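Local atomic coordinates of uncharacterized protein (PDB entry 4IPB), a protein that is of unknown function but belongs to a putative beta-lactamase-inhibitor-like family of the PepSY clan. Residues Asp108-Gln112 against Thr124-Ser128. Numbering follows the deposited sequence.
Sequences DIKYQ and TRNVS
This is the open end of an antiparallel beta hairpin, the last two strands in the antiparallel sheet of this PepSY-like protein, with strand 121-126 at its edge. Build Asp108-Gln112 and Thr124-Asn126 with their axes 4.5 Å apart at 148°; most residues are extended, but Asp108 (psi 3°) is not. Gln112, which loses the most surface here, faces Arg125 in a hydrogen-bonded pair: Gln112 N to Arg125 O and Arg125 N to Gln112 O are both 2.9 Å. Their side chains share a sheet face. With chi1 m and chi2 t, Gln112 brings OE1 to the edge of the guanidinium, accepting from Arg125 NH2 at 2.8 Å and NE at 2.9 Å; Gln112 NE2 also bonds to Ile133 O and Arg125 NH2 to Thr138 OG1. Tyr111 and Asn126 form the next, non-hydrogen-bonded pair (CA to CA 4.5 Å), with side chains on the other face; Tyr111 CD1 lies 3.6 Å from Asn126 CA. One more backbone bond follows, Val127 N to Lys110 O at 2.9 Å, without its return partner. Val127 packs CG2 3.9 Å from Lys110 CB and CG1 3.5 Å from Gln112 OE1, while Lys110 NZ reaches away to a salt bridge with Asp84. Val127 (psi 24°) and Ser128 (-58/-41) turn the chain, closing an Asx turn with Ser128 N 2.9 Å from Asn126 OD1. Ser128 OG replaces a backbone acceptor, taking the hydrogen of Lys110 N at 3.0 Å while donating to Asn126 OD1 at 2.8 Å.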
loop_
_atom_site.group_PDB
_atom_site.type_symbol
_atom_site.label_atom_id
_atom_site.label_comp_id
_atom_site.label_asym_id
_atom_site.label_seq_id
_atom_site.Cartn_x
_atom_site.Cartn_y
_atom_site.Cartn_z
ATOM N N ASP A 108 14.817 7.932 15.055
ATOM C CA ASP A 108 13.918 8.374 13.998
ATOM C C ASP A 108 14.148 7.686 12.646
ATOM O O ASP A 108 13.449 7.968 11.680
ATOM C CB ASP A 108 14.002 9.896 13.864
ATOM C CG ASP A 108 13.569 10.601 15.130
ATOM O OD1 ASP A 108 12.525 10.188 15.691
ATOM O OD2 ASP A 108 14.272 11.549 15.577
ATOM N N ILE A 109 15.076 6.743 12.601
ATOM C CA ILE A 109 15.339 5.987 11.370
ATOM C C ILE A 109 14.103 5.138 11.007
ATOM O O ILE A 109 13.555 4.459 11.867
ATOM C CB ILE A 109 16.608 5.110 11.516
ATOM C CG1 ILE A 109 16.919 4.424 10.200
ATOM C CG2 ILE A 109 16.513 4.095 12.668
ATOM C CD1 ILE A 109 17.553 5.383 9.241
ATOM N N LYS A 110 13.649 5.194 9.753
ATOM C CA LYS A 110 12.543 4.372 9.294
ATOM C C LYS A 110 12.929 3.720 7.951
ATOM O O LYS A 110 13.514 4.403 7.090
ATOM C CB LYS A 110 11.289 5.211 9.004
ATOM C CG LYS A 110 10.821 6.153 10.089
ATOM C CD LYS A 110 10.043 5.414 11.115
ATOM C CE LYS A 110 9.554 6.350 12.210
ATOM N NZ LYS A 110 9.210 5.522 13.389
ATOM N N TYR A 111 12.627 2.431 7.790
ATOM C CA TYR A 111 12.795 1.747 6.518
ATOM C C TYR A 111 11.489 1.122 6.047
ATOM O O TYR A 111 10.699 0.690 6.877
ATOM C CB TYR A 111 13.809 0.601 6.608
ATOM C CG TYR A 111 15.198 1.039 6.986
ATOM C CD1 TYR A 111 15.985 1.750 6.070
ATOM C CD2 TYR A 111 15.764 0.651 8.178
ATOM C CE1 TYR A 111 17.256 2.176 6.424
ATOM C CE2 TYR A 111 17.050 1.041 8.517
ATOM C CZ TYR A 111 17.766 1.815 7.645
ATOM O OH TYR A 111 19.032 2.163 8.064
ATOM N N GLN A 112 11.274 1.139 4.744
ATOM C CA GLN A 112 10.270 0.283 4.109
ATOM C C GLN A 112 10.937 -0.991 3.638
ATOM O O GLN A 112 11.986 -0.932 2.975
ATOM C CB GLN A 112 9.623 0.907 2.873
ATOM C CG GLN A 112 8.623 1.989 3.184
ATOM C CD GLN A 112 8.108 2.618 1.909
ATOM O OE1 GLN A 112 8.880 2.945 1.036
ATOM N NE2 GLN A 112 6.781 2.781 1.790
ATOM N N THR A 124 14.881 -2.753 0.421
ATOM C CA THR A 124 14.462 -1.837 1.473
ATOM C C THR A 124 14.839 -0.421 1.040
ATOM O O THR A 124 15.707 -0.212 0.181
ATOM C CB THR A 124 15.093 -2.110 2.818
ATOM O OG1 THR A 124 16.450 -1.707 2.780
ATOM C CG2 THR A 124 15.009 -3.589 3.214
ATOM N N ARG A 125 14.166 0.544 1.658
ATOM C CA ARG A 125 14.378 1.932 1.363
ATOM C C ARG A 125 14.300 2.718 2.655
ATOM O O ARG A 125 13.372 2.533 3.403
ATOM C CB ARG A 125 13.213 2.403 0.448
ATOM C CG ARG A 125 13.316 3.801 -0.013
ATOM C CD ARG A 125 12.336 4.069 -1.153
ATOM N NE ARG A 125 10.904 4.046 -0.782
ATOM C CZ ARG A 125 9.964 4.504 -1.602
ATOM N NH1 ARG A 125 10.337 4.965 -2.788
ATOM N NH2 ARG A 125 8.691 4.524 -1.251
ATOM N N ASN A 126 15.225 3.646 2.862
ATOM C CA ASN A 126 15.190 4.596 3.986
ATOM C C ASN A 126 14.108 5.629 3.678
ATOM O O ASN A 126 14.163 6.287 2.613
ATOM C CB ASN A 126 16.552 5.259 4.122
ATOM C CG ASN A 126 16.674 6.086 5.375
ATOM O OD1 ASN A 126 15.747 6.766 5.747
ATOM N ND2 ASN A 126 17.820 6.043 6.003
ATOM N N VAL A 127 13.136 5.776 4.590
ATOM C CA VAL A 127 12.056 6.710 4.352
ATOM C C VAL A 127 11.956 7.692 5.494
ATOM O O VAL A 127 10.888 8.258 5.715
ATOM C CB VAL A 127 10.698 6.039 4.092
ATOM C CG1 VAL A 127 10.760 5.250 2.813
ATOM C CG2 VAL A 127 10.335 5.106 5.228
ATOM N N SER A 128 13.068 7.879 6.207
ATOM C CA SER A 128 13.126 8.718 7.386
ATOM C C SER A 128 12.695 10.149 7.008
ATOM O O SER A 128 11.939 10.788 7.748
ATOM C CB SER A 128 14.549 8.736 7.958
ATOM O OG SER A 128 14.992 7.442 8.354
#